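Local coordinates for D-3-phosphoglycerate dehydrogenase-related protein (Vibrio cholerae, PDB 4S1V) that probably catalyses the NAD-dependent oxidation of a D-2-hydroxyacid such as 3-phosphoglycerate to the corresponding 2-oxoacid, at residues I54-P59 / K79-I84; I60-L65 / C89-V94. One frame throughout, in Å; residues are numbered along the deposited sequence. Where two conformers were deposited one is given.

Interaction 1. Residues I54-P59 / K79-I84; sequences IRERTP and KVSNHI
E56 lies across H83, and that crossing is the middle of the contact. E56 CA sits over one face of the imidazole, 3.9 Å from the H83 ring centroid and 18° off its normal, a CH-pi contact. On the same face, displaced toward the rim, is the carbonyl oxygen of R55. It is 3.1 Å from H83 NE2, but the angle is too poor for a hydrogen bond; both atoms are bonded to Q76. The CG2 methyl of I84 lies over the opposite face, offset toward the rim, and T58 O meets the CD2 edge.

Two direct hydrogen bonds join the loops. S81 OG donates to E56 OE2 at 2.7 Å, arriving from above the carboxylate plane, and R239 forms a salt bridge with the same oxygen. R55 NH1 donates to K79 O at 2.8 Å, in the carbonyl plane but with the oxygen 28° out of the guanidinium plane; since R55 was modelled in two conformers, this bond is the less certain.

Both segments are loops following strands 50-53 and 73-76, at the strand ends of a five-stranded parallel alpha/beta domain with the flavodoxin-like strand order 2-1-3-4-5. A type II' turn (I54 to R57) shapes one loop, a type I turn (S81 to I84) the other.

A water bridges E56 and N82, donating to E56 OE1 at 3.0 Å and accepting from N82 ND2, which also bonds to L212 O. R239 and L212 belong to the seven-stranded NAD-binding domain, so these loops face it across the interdomain cleft. Where the backbones come closest, P59 CA makes a CA-H...O contact of 3.2 Å with H83 O.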
loop_
_atom_site.group_PDB
_atom_site.type_symbol
_atom_site.label_atom_id
_atom_site.label_comp_id
_atom_site.label_asym_id
_atom_site.label_seq_id
_atom_site.Cartn_x
_atom_site.Cartn_y
_atom_site.Cartn_z
ATOM N N ILE C 54 -7.276 -19.804 31.819
ATOM C CA ILE C 54 -7.787 -19.868 30.457
ATOM C C ILE C 54 -6.763 -20.573 29.575
ATOM O O ILE C 54 -5.762 -19.985 29.166
ATOM C CB ILE C 54 -8.154 -18.479 29.897
ATOM C CG1 ILE C 54 -9.085 -17.739 30.874
ATOM C CG2 ILE C 54 -8.772 -18.617 28.503
ATOM C CD1 ILE C 54 -9.597 -16.403 30.372
ATOM N N ARG C 55 -7.036 -21.851 29.298
ATOM C CA ARG C 55 -6.130 -22.709 28.532
ATOM C C ARG C 55 -4.669 -22.482 28.955
ATOM O O ARG C 55 -4.364 -22.549 30.153
ATOM C CB ARG C 55 -6.347 -22.537 27.020
ATOM C CG ARG C 55 -7.749 -22.909 26.551
ATOM C CD ARG C 55 -8.126 -24.345 26.905
ATOM N NE ARG C 55 -7.268 -25.321 26.238
ATOM C CZ ARG C 55 -6.482 -26.186 26.870
ATOM N NH1 ARG C 55 -6.454 -26.217 28.192
ATOM N NH2 ARG C 55 -5.726 -27.026 26.179
ATOM N N GLU C 56 -3.779 -22.206 27.997
ATOM C CA GLU C 56 -2.332 -22.112 28.266
ATOM C C GLU C 56 -1.762 -20.682 28.338
ATOM O O GLU C 56 -0.559 -20.494 28.176
ATOM C CB GLU C 56 -1.529 -22.912 27.218
ATOM C CG GLU C 56 -2.120 -24.263 26.833
ATOM C CD GLU C 56 -1.104 -25.211 26.226
ATOM O OE1 GLU C 56 0.113 -25.037 26.444
ATOM O OE2 GLU C 56 -1.524 -26.160 25.538
ATOM N N ARG C 57 -2.606 -19.680 28.580
ATOM C CA ARG C 57 -2.154 -18.273 28.554
ATOM C C ARG C 57 -1.140 -17.901 29.650
ATOM O O ARG C 57 -0.379 -16.948 29.493
ATOM C CB ARG C 57 -3.353 -17.330 28.590
ATOM C CG ARG C 57 -4.220 -17.444 27.351
ATOM C CD ARG C 57 -5.493 -16.635 27.482
ATOM N NE ARG C 57 -6.393 -16.907 26.364
ATOM C CZ ARG C 57 -7.505 -16.227 26.102
ATOM N NH1 ARG C 57 -7.874 -15.207 26.869
ATOM N NH2 ARG C 57 -8.247 -16.570 25.056
ATOM N N THR C 58 -1.127 -18.660 30.743
ATOM C CA THR C 58 -0.108 -18.499 31.788
ATOM C C THR C 58 0.476 -19.848 32.213
ATOM O O THR C 58 -0.260 -20.745 32.612
ATOM C CB THR C 58 -0.677 -17.753 33.015
ATOM O OG1 THR C 58 -0.965 -16.396 32.656
ATOM C CG2 THR C 58 0.322 -17.740 34.181
ATOM N N PRO C 59 1.809 -20.003 32.125
ATOM C CA PRO C 59 2.391 -21.222 32.684
ATOM C C PRO C 59 2.360 -21.188 34.219
ATOM O O PRO C 59 2.556 -20.134 34.819
ATOM C CB PRO C 59 3.835 -21.178 32.186
ATOM C CG PRO C 59 4.126 -19.715 32.014
ATOM C CD PRO C 59 2.832 -19.093 31.568
ATOM N N LYS C 79 -8.647 -29.298 29.245
ATOM C CA LYS C 79 -7.744 -30.242 29.892
ATOM C C LYS C 79 -6.392 -29.598 30.183
ATOM O O LYS C 79 -6.033 -28.594 29.569
ATOM C CB LYS C 79 -7.559 -31.489 29.017
ATOM C CG LYS C 79 -8.820 -32.311 28.775
ATOM C CD LYS C 79 -8.649 -33.194 27.543
ATOM C CE LYS C 79 -9.870 -34.067 27.282
ATOM N NZ LYS C 79 -10.032 -35.128 28.320
ATOM N N VAL C 80 -5.653 -30.178 31.130
ATOM C CA VAL C 80 -4.276 -29.761 31.418
ATOM C C VAL C 80 -3.354 -30.040 30.216
ATOM O O VAL C 80 -3.620 -30.939 29.411
ATOM C CB VAL C 80 -3.710 -30.435 32.699
ATOM C CG1 VAL C 80 -4.523 -30.035 33.926
ATOM C CG2 VAL C 80 -3.658 -31.951 32.559
ATOM N N SER C 81 -2.295 -29.249 30.077
ATOM C CA SER C 81 -1.282 -29.521 29.056
ATOM C C SER C 81 0.036 -28.871 29.442
ATOM O O SER C 81 0.275 -28.600 30.621
ATOM C CB SER C 81 -1.703 -29.020 27.654
ATOM O OG SER C 81 -2.225 -27.709 27.685
ATOM N N ASN C 82 0.877 -28.623 28.443
ATOM C CA ASN C 82 2.246 -28.162 28.645
ATOM C C ASN C 82 2.506 -27.015 29.629
ATOM O O ASN C 82 3.615 -26.861 30.117
ATOM C CB ASN C 82 2.870 -27.851 27.273
ATOM C CG ASN C 82 2.880 -29.060 26.351
ATOM O OD1 ASN C 82 3.474 -30.094 26.666
ATOM N ND2 ASN C 82 2.217 -28.939 25.210
ATOM N N HIS C 83 1.482 -26.222 29.921
ATOM C CA HIS C 83 1.637 -25.016 30.737
ATOM C C HIS C 83 1.552 -25.286 32.223
ATOM O O HIS C 83 1.774 -24.372 33.031
ATOM C CB HIS C 83 0.563 -24.006 30.351
ATOM C CG HIS C 83 -0.815 -24.422 30.785
ATOM N ND1 HIS C 83 -1.459 -25.467 30.233
ATOM C CD2 HIS C 83 -1.642 -23.933 31.795
ATOM C CE1 HIS C 83 -2.651 -25.625 30.842
ATOM N NE2 HIS C 83 -2.759 -24.684 31.798
ATOM N N ILE C 84 1.224 -26.526 32.598
ATOM C CA ILE C 84 0.982 -26.885 34.000
ATOM C C ILE C 84 1.494 -28.296 34.351
ATOM O O ILE C 84 1.395 -29.222 33.546
ATOM C CB ILE C 84 -0.514 -26.697 34.382
ATOM C CG1 ILE C 84 -0.708 -26.730 35.908
ATOM C CG2 ILE C 84 -1.405 -27.706 33.665
ATOM C CD1 ILE C 84 -2.110 -26.374 36.377
HETATM O O HOH W 1 1.445 -26.351 24.140
#

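Interaction 2. Residues I60-L65 / C89-V94; sequences ITENLL and CERYGV
L65 packs against C89 with its two methyls: CD2 is 3.9 Å from C89 SG, and CD1 lies almost as near. The same CD2 meets V94 CG2 at 4.0 Å, while I60 CG2, from the loop just before helix 62-66, touches C89 SG at 4.1 Å. Further out, L65 CB sits over one face of the Y92 ring, offset toward the rim and 4.2 Å from its centroid, a CH-pi contact. The ring therefore lies against the start of the leucine side chain.

At the polar edge, Y92 OH donates to E62 OE2 at 2.8 Å. The carboxylate stands nearly perpendicular to the ring, the planes 88° apart, and the hydroxyl meets OE2 on its anti side. E62 reaches this point with CG anti to the backbone N (chi1 -172°) and an extended chain. R91 NH1 adds a long salt bridge of 4.0 Å to E62 OE2, through charge alone.

G93, with positive phi, is the C-prime residue of a Schellman motif that ends helix 86-91 and turns the chain toward strand 95-98. I60, C89 and V94 all rest on I74 of strand 73-76, while L64 packs against helix 38-45.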
loop_
_atom_site.group_PDB
_atom_site.type_symbol
_atom_site.label_atom_id
_atom_site.label_comp_id
_atom_site.label_asym_id
_atom_site.label_seq_id
_atom_site.Cartn_x
_atom_site.Cartn_y
_atom_site.Cartn_z
ATOM N N ILE C 60 2.098 -22.332 34.838
ATOM C CA ILE C 60 2.205 -22.462 36.287
ATOM C C ILE C 60 3.567 -23.070 36.615
ATOM O O ILE C 60 3.806 -24.249 36.356
ATOM C CB ILE C 60 1.067 -23.330 36.880
ATOM C CG1 ILE C 60 -0.314 -22.754 36.517
ATOM C CG2 ILE C 60 1.223 -23.458 38.390
ATOM C CD1 ILE C 60 -0.542 -21.314 36.943
ATOM N N THR C 61 4.461 -22.253 37.158
ATOM C CA THR C 61 5.820 -22.697 37.469
ATOM C C THR C 61 5.969 -23.006 38.958
ATOM O O THR C 61 5.085 -22.686 39.748
ATOM C CB THR C 61 6.869 -21.641 37.074
ATOM O OG1 THR C 61 6.596 -20.417 37.762
ATOM C CG2 THR C 61 6.884 -21.402 35.556
ATOM N N GLU C 62 7.088 -23.624 39.332
ATOM C CA GLU C 62 7.390 -23.855 40.744
ATOM C C GLU C 62 7.524 -22.527 41.491
ATOM O O GLU C 62 7.072 -22.398 42.631
ATOM C CB GLU C 62 8.645 -24.711 40.917
ATOM C CG GLU C 62 8.882 -25.126 42.360
ATOM C CD GLU C 62 9.766 -26.351 42.507
ATOM O OE1 GLU C 62 10.563 -26.643 41.591
ATOM O OE2 GLU C 62 9.662 -27.022 43.552
ATOM N N ASN C 63 8.131 -21.546 40.829
ATOM C CA ASN C 63 8.235 -20.191 41.358
ATOM C C ASN C 63 6.879 -19.629 41.805
ATOM O O ASN C 63 6.766 -19.080 42.900
ATOM C CB ASN C 63 8.897 -19.274 40.324
ATOM C CG ASN C 63 9.165 -17.877 40.858
ATOM O OD1 ASN C 63 9.566 -17.700 42.008
ATOM N ND2 ASN C 63 8.951 -16.877 40.014
ATOM N N LEU C 64 5.852 -19.776 40.968
ATOM C CA LEU C 64 4.504 -19.354 41.346
ATOM C C LEU C 64 3.989 -20.151 42.546
ATOM O O LEU C 64 3.541 -19.574 43.532
ATOM C CB LEU C 64 3.523 -19.480 40.166
ATOM C CG LEU C 64 3.523 -18.467 39.012
ATOM C CD1 LEU C 64 2.241 -18.610 38.199
ATOM C CD2 LEU C 64 3.671 -17.037 39.519
ATOM N N LEU C 65 4.074 -21.475 42.455
ATOM C CA LEU C 65 3.582 -22.369 43.501
ATOM C C LEU C 65 4.318 -22.182 44.829
ATOM O O LEU C 65 3.714 -22.282 45.899
ATOM C CB LEU C 65 3.689 -23.826 43.036
ATOM C CG LEU C 65 2.832 -24.240 41.831
ATOM C CD1 LEU C 65 3.467 -25.412 41.097
ATOM C CD2 LEU C 65 1.410 -24.583 42.256
ATOM N N CYS C 89 2.095 -29.296 41.251
ATOM C CA CYS C 89 1.049 -28.524 41.925
ATOM C C CYS C 89 0.608 -29.173 43.244
ATOM O O CYS C 89 0.486 -28.499 44.265
ATOM C CB CYS C 89 -0.164 -28.350 41.007
ATOM S SG CYS C 89 0.024 -27.114 39.702
ATOM N N GLU C 90 0.381 -30.482 43.207
ATOM C CA GLU C 90 -0.121 -31.230 44.363
ATOM C C GLU C 90 0.939 -31.332 45.448
ATOM O O GLU C 90 0.630 -31.251 46.636
ATOM C CB GLU C 90 -0.606 -32.613 43.925
ATOM C CG GLU C 90 -1.742 -32.538 42.913
ATOM C CD GLU C 90 -2.155 -33.887 42.356
ATOM O OE1 GLU C 90 -1.280 -34.644 41.863
ATOM O OE2 GLU C 90 -3.370 -34.177 42.393
ATOM N N ARG C 91 2.196 -31.470 45.023
ATOM C CA ARG C 91 3.342 -31.438 45.927
ATOM C C ARG C 91 3.378 -30.141 46.755
ATOM O O ARG C 91 3.896 -30.133 47.870
ATOM C CB ARG C 91 4.635 -31.643 45.131
ATOM C CG ARG C 91 5.897 -31.852 45.959
ATOM C CD ARG C 91 6.589 -30.528 46.242
ATOM N NE ARG C 91 7.886 -30.719 46.875
ATOM C CZ ARG C 91 9.039 -30.814 46.218
ATOM N NH1 ARG C 91 9.076 -30.736 44.890
ATOM N NH2 ARG C 91 10.161 -30.990 46.899
ATOM N N TYR C 92 2.819 -29.056 46.215
ATOM C CA TYR C 92 2.657 -27.808 46.970
ATOM C C TYR C 92 1.274 -27.660 47.592
ATOM O O TYR C 92 0.888 -26.562 48.005
ATOM C CB TYR C 92 2.963 -26.593 46.095
ATOM C CG TYR C 92 4.433 -26.315 45.977
ATOM C CD1 TYR C 92 5.192 -26.935 44.989
ATOM C CD2 TYR C 92 5.072 -25.446 46.860
ATOM C CE1 TYR C 92 6.544 -26.692 44.871
ATOM C CE2 TYR C 92 6.431 -25.198 46.749
ATOM C CZ TYR C 92 7.156 -25.827 45.753
ATOM O OH TYR C 92 8.503 -25.605 45.627
ATOM N N GLY C 93 0.535 -28.766 47.646
ATOM C CA GLY C 93 -0.810 -28.786 48.224
ATOM C C GLY C 93 -1.863 -28.091 47.377
ATOM O O GLY C 93 -2.869 -27.611 47.901
ATOM N N VAL C 94 -1.647 -28.036 46.068
ATOM C CA VAL C 94 -2.638 -27.414 45.192
ATOM C C VAL C 94 -3.361 -28.468 44.374
ATOM O O VAL C 94 -2.735 -29.229 43.633
ATOM C CB VAL C 94 -2.030 -26.326 44.287
ATOM C CG1 VAL C 94 -3.112 -25.689 43.422
ATOM C CG2 VAL C 94 -1.323 -25.269 45.128
#

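Overall arrangement
From the N terminus, the chain leaves strand 50-53 into 54-59 and runs straight on through 60-65 into helix 62-66. It then passes along strand 73-76 and returns as 79-84, closing interaction 1 with 19 residues, that helix and strand included, between its segments. Helix 86-91 follows, and 89-94 closes interaction 2 across 23 residues. Because the segments alternate, the two loops cross. Their centres are 13 Å apart, and they touch directly: a probable hydrogen bond joins I60 N to H83 O, and I84 packs against both I60 and C89. Together they tie two successive strand-loop-helix units of the five-stranded parallel sheet, first at the connecting loops and then at the helices.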